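Ribonuclease S-F11 (Nicotiana alata, PDB 1IOO) cleaves RNA as a secreted T2-family ribonuclease of the style, associated with the gametophytic self-incompatibility by which the plant tells self from non-self pollen. Local coordinates at residues S53-T56 with G57-N61; F105-A108 with L109-K112; L118-L121 with Q122-I126. All coordinates share one frame; numbering follows the deposited sequence.

Interaction 1. Residues S53-T56 with G57-N61; sequences SYFT and GKMLN
Two first torsions bring Met59 over one face of the Phe55 ring: the Met59 chain leaves with CG opposite its backbone N (chi1 -179°), while Phe55 CG lies beside its own backbone N, anti to the carbonyl carbon. Met59 CG thereby comes over one face of the ring, 3.3 Å from Phe55 CD2, and also lies near Phe55 CG and CE2, so the methylene covers one side of the ring and not its middle. The Met59 chain then bends at chi2 and again at chi3; the first bend sets the sulfur above the same ring: SD is 4.8 Å from the Phe55 ring centroid and 18° off the ring normal, a Met-aromatic contact made at some distance over the face. On the backbone, Leu60 CD2 lies 3.6 Å from Phe55 O, and Leu60 CB packs against the Thr56 backbone.

The backbone turns into helix 57-66. Leu60 N gives a weak bond to Thr56 O (3.4 Å), fairly straight at 161°, and a water bridges the same turn by donating to Thr56 O and accepting from Met59 N at 3.0 Å. Gly57 has positive phi, which favours glycine.

A serine in place of Phe55 would probably open a gap beneath Met59, leaving its CG and SD without the aromatic face they cover and the bent chain freer to turn.

The loop that follows strand 30-37 thus sets its phenylalanine against Met59 of helix 57-66. The Phe55 ring also packs edge-to-face with Phe105 and touches Gln101 and Asn102, Met59 touches Leu109, and so both side chains face helix 101-113.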
loop_
_atom_site.group_PDB
_atom_site.type_symbol
_atom_site.label_atom_id
_atom_site.label_comp_id
_atom_site.label_asym_id
_atom_site.label_seq_id
_atom_site.Cartn_x
_atom_site.Cartn_y
_atom_site.Cartn_z
ATOM N N SER A 53 -19.658 0.561 7.519
ATOM C CA SER A 53 -20.650 1.505 7.038
ATOM C C SER A 53 -20.185 2.091 5.718
ATOM O O SER A 53 -19.014 2.422 5.566
ATOM C CB SER A 53 -20.853 2.624 8.057
ATOM O OG SER A 53 -21.287 2.091 9.292
ATOM N N TYR A 54 -21.089 2.203 4.753
ATOM C CA TYR A 54 -20.710 2.708 3.447
ATOM C C TYR A 54 -20.426 4.205 3.474
ATOM O O TYR A 54 -21.227 4.999 3.968
ATOM C CB TYR A 54 -21.782 2.336 2.414
ATOM C CG TYR A 54 -21.928 0.831 2.288
ATOM C CD1 TYR A 54 -22.728 0.109 3.178
ATOM C CD2 TYR A 54 -21.202 0.119 1.334
ATOM C CE1 TYR A 54 -22.798 -1.288 3.122
ATOM C CE2 TYR A 54 -21.262 -1.277 1.272
ATOM C CZ TYR A 54 -22.061 -1.972 2.169
ATOM O OH TYR A 54 -22.115 -3.348 2.118
ATOM N N PHE A 55 -19.260 4.575 2.954
ATOM C CA PHE A 55 -18.841 5.970 2.900
ATOM C C PHE A 55 -19.617 6.752 1.843
ATOM O O PHE A 55 -20.099 6.194 0.855
ATOM C CB PHE A 55 -17.348 6.072 2.573
ATOM C CG PHE A 55 -16.440 5.617 3.689
ATOM C CD1 PHE A 55 -15.600 4.517 3.519
ATOM C CD2 PHE A 55 -16.394 6.314 4.894
ATOM C CE1 PHE A 55 -14.723 4.117 4.530
ATOM C CE2 PHE A 55 -15.521 5.923 5.911
ATOM C CZ PHE A 55 -14.682 4.823 5.727
ATOM N N THR A 56 -19.730 8.055 2.070
ATOM C CA THR A 56 -20.406 8.950 1.142
ATOM C C THR A 56 -19.672 10.278 1.060
ATOM O O THR A 56 -18.714 10.513 1.796
ATOM C CB THR A 56 -21.861 9.262 1.580
ATOM O OG1 THR A 56 -21.848 9.912 2.860
ATOM C CG2 THR A 56 -22.686 7.989 1.664
ATOM N N GLY A 57 -20.110 11.130 0.140
ATOM C CA GLY A 57 -19.526 12.455 0.003
ATOM C C GLY A 57 -18.028 12.603 -0.183
ATOM O O GLY A 57 -17.424 11.945 -1.031
ATOM N N LYS A 58 -17.426 13.479 0.619
ATOM C CA LYS A 58 -15.997 13.762 0.517
ATOM C C LYS A 58 -15.141 12.526 0.752
ATOM O O LYS A 58 -14.240 12.239 -0.034
ATOM C CB LYS A 58 -15.581 14.854 1.506
ATOM C CG LYS A 58 -14.116 15.257 1.381
ATOM C CD LYS A 58 -13.731 16.289 2.428
ATOM C CE LYS A 58 -12.291 16.756 2.259
ATOM N NZ LYS A 58 -11.298 15.658 2.434
ATOM N N MET A 59 -15.394 11.813 1.846
ATOM C CA MET A 59 -14.612 10.618 2.151
ATOM C C MET A 59 -14.667 9.627 0.996
ATOM O O MET A 59 -13.658 9.014 0.642
ATOM C CB MET A 59 -15.110 9.953 3.439
ATOM C CG MET A 59 -14.332 8.700 3.840
ATOM S SD MET A 59 -12.552 8.964 4.126
ATOM C CE MET A 59 -12.523 9.151 5.899
ATOM N N LEU A 60 -15.848 9.472 0.406
ATOM C CA LEU A 60 -16.011 8.565 -0.715
ATOM C C LEU A 60 -15.175 9.019 -1.912
ATOM O O LEU A 60 -14.485 8.213 -2.531
ATOM C CB LEU A 60 -17.491 8.445 -1.101
ATOM C CG LEU A 60 -17.823 7.615 -2.346
ATOM C CD1 LEU A 60 -17.164 6.242 -2.274
ATOM C CD2 LEU A 60 -19.333 7.473 -2.446
ATOM N N ASN A 61 -15.228 10.310 -2.229
ATOM C CA ASN A 61 -14.443 10.827 -3.343
ATOM C C ASN A 61 -12.951 10.705 -3.068
ATOM O O ASN A 61 -12.169 10.400 -3.967
ATOM C CB ASN A 61 -14.777 12.294 -3.625
ATOM C CG ASN A 61 -16.144 12.468 -4.242
ATOM O OD1 ASN A 61 -16.568 11.664 -5.073
ATOM N ND2 ASN A 61 -16.839 13.530 -3.851
HETATM O O HOH W 1 -17.381 12.507 3.967
#

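Interaction 2. Residues F105-A108 with L109-K112. With NAG (2-acetamido-2-deoxy-beta-D-glucopyranose), chain C.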
loop_
_atom_site.group_PDB
_atom_site.type_symbol
_atom_site.label_atom_id
_atom_site.label_comp_id
_atom_site.label_asym_id
_atom_site.label_seq_id
_atom_site.Cartn_x
_atom_site.Cartn_y
_atom_site.Cartn_z
ATOM N N PHE A 105 -9.612 4.791 8.041
ATOM C CA PHE A 105 -9.477 5.214 6.657
ATOM C C PHE A 105 -8.886 6.622 6.573
ATOM O O PHE A 105 -8.108 6.918 5.669
ATOM C CB PHE A 105 -10.817 5.126 5.922
ATOM C CG PHE A 105 -11.175 3.727 5.514
ATOM C CD1 PHE A 105 -11.896 2.891 6.366
ATOM C CD2 PHE A 105 -10.733 3.222 4.298
ATOM C CE1 PHE A 105 -12.169 1.574 6.017
ATOM C CE2 PHE A 105 -10.995 1.902 3.932
ATOM C CZ PHE A 105 -11.715 1.075 4.794
ATOM N N GLY A 106 -9.234 7.471 7.535
ATOM C CA GLY A 106 -8.690 8.821 7.550
ATOM C C GLY A 106 -7.185 8.781 7.736
ATOM O O GLY A 106 -6.449 9.569 7.135
ATOM N N LEU A 107 -6.723 7.868 8.586
ATOM C CA LEU A 107 -5.289 7.715 8.822
ATOM C C LEU A 107 -4.584 7.257 7.553
ATOM O O LEU A 107 -3.528 7.777 7.197
ATOM C CB LEU A 107 -5.016 6.708 9.939
ATOM C CG LEU A 107 -3.526 6.425 10.193
ATOM C CD1 LEU A 107 -2.820 7.719 10.585
ATOM C CD2 LEU A 107 -3.362 5.383 11.286
ATOM N N ALA A 108 -5.172 6.276 6.873
ATOM C CA ALA A 108 -4.600 5.779 5.630
ATOM C C ALA A 108 -4.401 6.924 4.639
ATOM O O ALA A 108 -3.353 7.038 4.011
ATOM C CB ALA A 108 -5.506 4.705 5.026
ATOM N N LEU A 109 -5.405 7.787 4.522
ATOM C CA LEU A 109 -5.325 8.924 3.619
ATOM C C LEU A 109 -4.241 9.903 4.065
ATOM O O LEU A 109 -3.484 10.421 3.242
ATOM C CB LEU A 109 -6.684 9.635 3.540
ATOM C CG LEU A 109 -7.787 8.860 2.806
ATOM C CD1 LEU A 109 -9.132 9.550 2.977
ATOM C CD2 LEU A 109 -7.425 8.759 1.334
ATOM N N ARG A 110 -4.163 10.141 5.371
ATOM C CA ARG A 110 -3.160 11.053 5.921
ATOM C C ARG A 110 -1.745 10.544 5.655
ATOM O O ARG A 110 -0.874 11.301 5.224
ATOM C CB ARG A 110 -3.364 11.221 7.431
ATOM C CG ARG A 110 -2.376 12.172 8.098
ATOM C CD ARG A 110 -2.734 12.410 9.560
ATOM N NE ARG A 110 -2.246 11.359 10.453
ATOM C CZ ARG A 110 -0.969 11.196 10.789
ATOM N NH1 ARG A 110 -0.042 12.015 10.305
ATOM N NH2 ARG A 110 -0.618 10.225 11.623
ATOM N N LEU A 111 -1.518 9.260 5.916
ATOM C CA LEU A 111 -0.197 8.678 5.707
ATOM C C LEU A 111 0.186 8.690 4.232
ATOM O O LEU A 111 1.340 8.940 3.887
ATOM C CB LEU A 111 -0.148 7.253 6.266
ATOM C CG LEU A 111 -0.373 7.183 7.781
ATOM C CD1 LEU A 111 -0.243 5.746 8.259
ATOM C CD2 LEU A 111 0.639 8.059 8.499
ATOM N N LYS A 112 -0.781 8.414 3.363
ATOM C CA LYS A 112 -0.531 8.424 1.928
ATOM C C LYS A 112 -0.115 9.826 1.468
ATOM O O LYS A 112 0.804 9.989 0.667
ATOM C CB LYS A 112 -1.803 7.979 1.192
ATOM C CG LYS A 112 -1.643 7.666 -0.291
ATOM C CD LYS A 112 -2.070 8.815 -1.176
ATOM C CE LYS A 112 -2.302 8.323 -2.601
ATOM N NZ LYS A 112 -2.574 9.432 -3.559
HETATM C C1 NAG C . 0.948 11.483 -6.346
HETATM C C2 NAG C . 0.747 12.941 -6.798
HETATM C C3 NAG C . 1.316 13.911 -5.767
HETATM C C4 NAG C . 0.684 13.622 -4.412
HETATM C C5 NAG C . 0.973 12.169 -4.033
HETATM C C6 NAG C . 0.354 11.792 -2.704
HETATM C C7 NAG C . 0.844 13.989 -8.967
HETATM C C8 NAG C . 1.727 14.432 -10.121
HETATM N N2 NAG C . 1.384 13.156 -8.082
HETATM O O3 NAG C . 1.023 15.244 -6.159
HETATM O O4 NAG C . 1.235 14.509 -3.424
HETATM O O5 NAG C . 0.407 11.286 -5.027
HETATM O O6 NAG C . -1.064 11.811 -2.779
HETATM O O7 NAG C . -0.316 14.404 -8.884
#
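Leu107, Arg110 and Leu111 meet along one side of helix 101-113, an alpha-helix of the RNase T2 fold, where i to i+3 and i to i+4 spacing brings their side chains into contact. Leu107 CG stands opposite its backbone N (chi1 176°), and this turns CD1 forward along the helix to lie 3.8 Å from Leu111 CG. Leu111 takes a different rotamer, with CG beside its backbone N (chi1 -63°), which leaves its CD1 close to Leu107 CG and its CD2 over one face of the Arg110 guanidinium, 3.9 Å above the plane and offset toward the rim. The Arg110 chain runs extended until it bends at chi3 (83°), folding the guanidinium back so that NH2 is 3.5 Å from Leu107 CD1; NH2 is also held by Ala174 O.

Leu107 and Leu111 face strand 4-10 through Leu5 and Leu7, whereas Leu109 turns to helix 57-66, touching Met59 and His66. Four successive i to i+4 backbone hydrogen bonds run through the segment, that from Leu111 N to Leu107 O being the straightest of the four. At the end of the segment Lys112, bent at chi2, extends toward the N-linked glycan, where its NZ, whose position is less certain, is 2.9 Å from NAG O6.

Interaction 3. Residues L118-L121 with Q122-I126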
loop_
_atom_site.group_PDB
_atom_site.type_symbol
_atom_site.label_atom_id
_atom_site.label_comp_id
_atom_site.label_asym_id
_atom_site.label_seq_id
_atom_site.Cartn_x
_atom_site.Cartn_y
_atom_site.Cartn_z
ATOM N N LEU A 118 6.679 8.645 -6.145
ATOM C CA LEU A 118 7.011 8.768 -7.550
ATOM C C LEU A 118 8.033 9.885 -7.760
ATOM O O LEU A 118 9.001 9.725 -8.503
ATOM C CB LEU A 118 5.750 9.038 -8.377
ATOM C CG LEU A 118 5.981 9.034 -9.888
ATOM C CD1 LEU A 118 6.543 7.688 -10.328
ATOM C CD2 LEU A 118 4.670 9.316 -10.597
ATOM N N ARG A 119 7.815 11.010 -7.085
ATOM C CA ARG A 119 8.726 12.145 -7.176
ATOM C C ARG A 119 10.057 11.833 -6.477
ATOM O O ARG A 119 11.129 12.178 -6.976
ATOM C CB ARG A 119 8.065 13.385 -6.562
ATOM C CG ARG A 119 8.946 14.631 -6.501
ATOM C CD ARG A 119 9.429 15.079 -7.872
ATOM N NE ARG A 119 10.156 16.346 -7.775
ATOM C CZ ARG A 119 10.959 16.827 -8.718
ATOM N NH1 ARG A 119 11.150 16.154 -9.844
ATOM N NH2 ARG A 119 11.582 17.987 -8.530
ATOM N N THR A 120 9.982 11.176 -5.323
ATOM C CA THR A 120 11.189 10.798 -4.595
ATOM C C THR A 120 12.065 9.883 -5.444
ATOM O O THR A 120 13.282 10.051 -5.512
ATOM C CB THR A 120 10.839 10.110 -3.264
ATOM O OG1 THR A 120 10.163 11.050 -2.421
ATOM C CG2 THR A 120 12.104 9.617 -2.567
ATOM N N LEU A 121 11.442 8.915 -6.106
ATOM C CA LEU A 121 12.191 8.025 -6.967
ATOM C C LEU A 121 12.811 8.806 -8.124
ATOM O O LEU A 121 13.979 8.619 -8.457
ATOM C CB LEU A 121 11.271 6.907 -7.479
ATOM C CG LEU A 121 10.927 5.871 -6.397
ATOM C CD1 LEU A 121 9.773 4.987 -6.845
ATOM C CD2 LEU A 121 12.162 5.038 -6.079
ATOM N N GLN A 122 12.035 9.719 -8.697
ATOM C CA GLN A 122 12.505 10.519 -9.820
ATOM C C GLN A 122 13.746 11.342 -9.457
ATOM O O GLN A 122 14.690 11.420 -10.245
ATOM C CB GLN A 122 11.398 11.445 -10.329
ATOM C CG GLN A 122 11.878 12.387 -11.431
ATOM C CD GLN A 122 10.788 13.313 -11.931
ATOM O OE1 GLN A 122 10.045 13.903 -11.147
ATOM N NE2 GLN A 122 10.692 13.452 -13.248
ATOM N N THR A 123 13.747 11.947 -8.272
ATOM C CA THR A 123 14.888 12.757 -7.843
ATOM C C THR A 123 16.117 11.888 -7.572
ATOM O O THR A 123 17.228 12.396 -7.415
ATOM C CB THR A 123 14.551 13.625 -6.603
ATOM O OG1 THR A 123 14.202 12.794 -5.490
ATOM C CG2 THR A 123 13.397 14.556 -6.923
ATOM N N HIS A 124 15.901 10.577 -7.509
ATOM C CA HIS A 124 16.986 9.619 -7.338
ATOM C C HIS A 124 17.306 8.953 -8.680
ATOM O O HIS A 124 18.000 7.937 -8.746
ATOM C CB HIS A 124 16.604 8.565 -6.293
ATOM C CG HIS A 124 16.640 9.070 -4.883
ATOM N ND1 HIS A 124 17.707 8.848 -4.036
ATOM C CD2 HIS A 124 15.735 9.779 -4.168
ATOM C CE1 HIS A 124 17.453 9.394 -2.860
ATOM N NE2 HIS A 124 16.264 9.966 -2.913
ATOM N N ARG A 125 16.773 9.546 -9.743
ATOM C CA ARG A 125 16.981 9.085 -11.110
ATOM C C ARG A 125 16.379 7.709 -11.348
ATOM O O ARG A 125 16.905 6.908 -12.121
ATOM C CB ARG A 125 18.469 9.132 -11.454
ATOM C CG ARG A 125 18.991 10.567 -11.397
ATOM C CD ARG A 125 20.434 10.706 -11.833
ATOM N NE ARG A 125 20.868 12.097 -11.727
ATOM C CZ ARG A 125 22.074 12.536 -12.072
ATOM N NH1 ARG A 125 22.977 11.691 -12.549
ATOM N NH2 ARG A 125 22.376 13.821 -11.931
ATOM N N ILE A 126 15.268 7.445 -10.670
ATOM C CA ILE A 126 14.532 6.195 -10.838
ATOM C C ILE A 126 13.139 6.503 -11.368
ATOM O O ILE A 126 12.302 7.045 -10.648
ATOM C CB ILE A 126 14.429 5.424 -9.493
ATOM C CG1 ILE A 126 15.828 4.999 -9.028
ATOM C CG2 ILE A 126 13.547 4.186 -9.652
ATOM C CD1 ILE A 126 15.857 4.419 -7.619
HETATM O O HOH W 2 9.848 8.276 -10.832
#
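Arg119 and Gln122 meet through their polar ends: Arg119 NH1 donates to Gln122 OE1 at 2.8 Å. The oxygen lies almost in the guanidinium plane, but the donor stands well above the amide plane, 61° out of it, so the bond does not follow a lone pair; the two flat groups are turned 82° apart. Thr123 CG2 lies over the centre of one guanidinium face, 3.8 Å from Arg119 CZ, and Arg119 is thus met both at an edge and over a face. A bend at chi2 (59°) turns the arginine chain along the helix toward these two residues, while Gln122 reaches it fully extended.

On the buried side, Leu121 CD2 packs 3.9 Å from Ile126 CG2. Ile126 comes back to the leucine because the chain reverses at the end of helix 117-123, where a Schellman motif closes it: Ile126 N bonds to Leu121 O (2.8 Å), Arg125 N bonds to Gln122 O (2.8 Å), and Arg125 supplies the positive phi. Leu121 O is gripped twice, since His124 N also donates to it (2.9 Å), and the two donors arrive from opposite faces of its carbonyl plane.

Farther out, a water donates to both Leu118 O and Ile126 O, linking the helix to the chain beyond the Schellman motif. Arg119 N is bonded to Asp116 OD1 at the other end of the helix. Leu118, Leu121 and Ile126 all touch Phe194 of strand 192-194, whereas Thr120 and His124 lie against helix 134-145.

Overall arrangement
Interaction 1, where a loop meets helix 57-66, and interaction 2, within helix 101-113, touch directly: Phe55 CZ lies 3.4 Å from Phe105 CD1 and Met59 SD 3.7 Å from Leu109 CD1. Interaction 2 is mostly buried and leucine-rich, with Arg110 exposed at its edge and Lys112 reaching the glycan, whereas interaction 1 is partly buried, with an aromatic and sulfur contact at a helix start. Interaction 3, about 22 Å from interaction 2 between centres, is also partly buried, but it ends a helix: polar side chains pair on its exposed side, and leucine and isoleucine face strand 192-194. The regular backbone bonding of 105-112 contrasts with the weak, water-bridged start at 53-61 and the Schellman finish at 118-126.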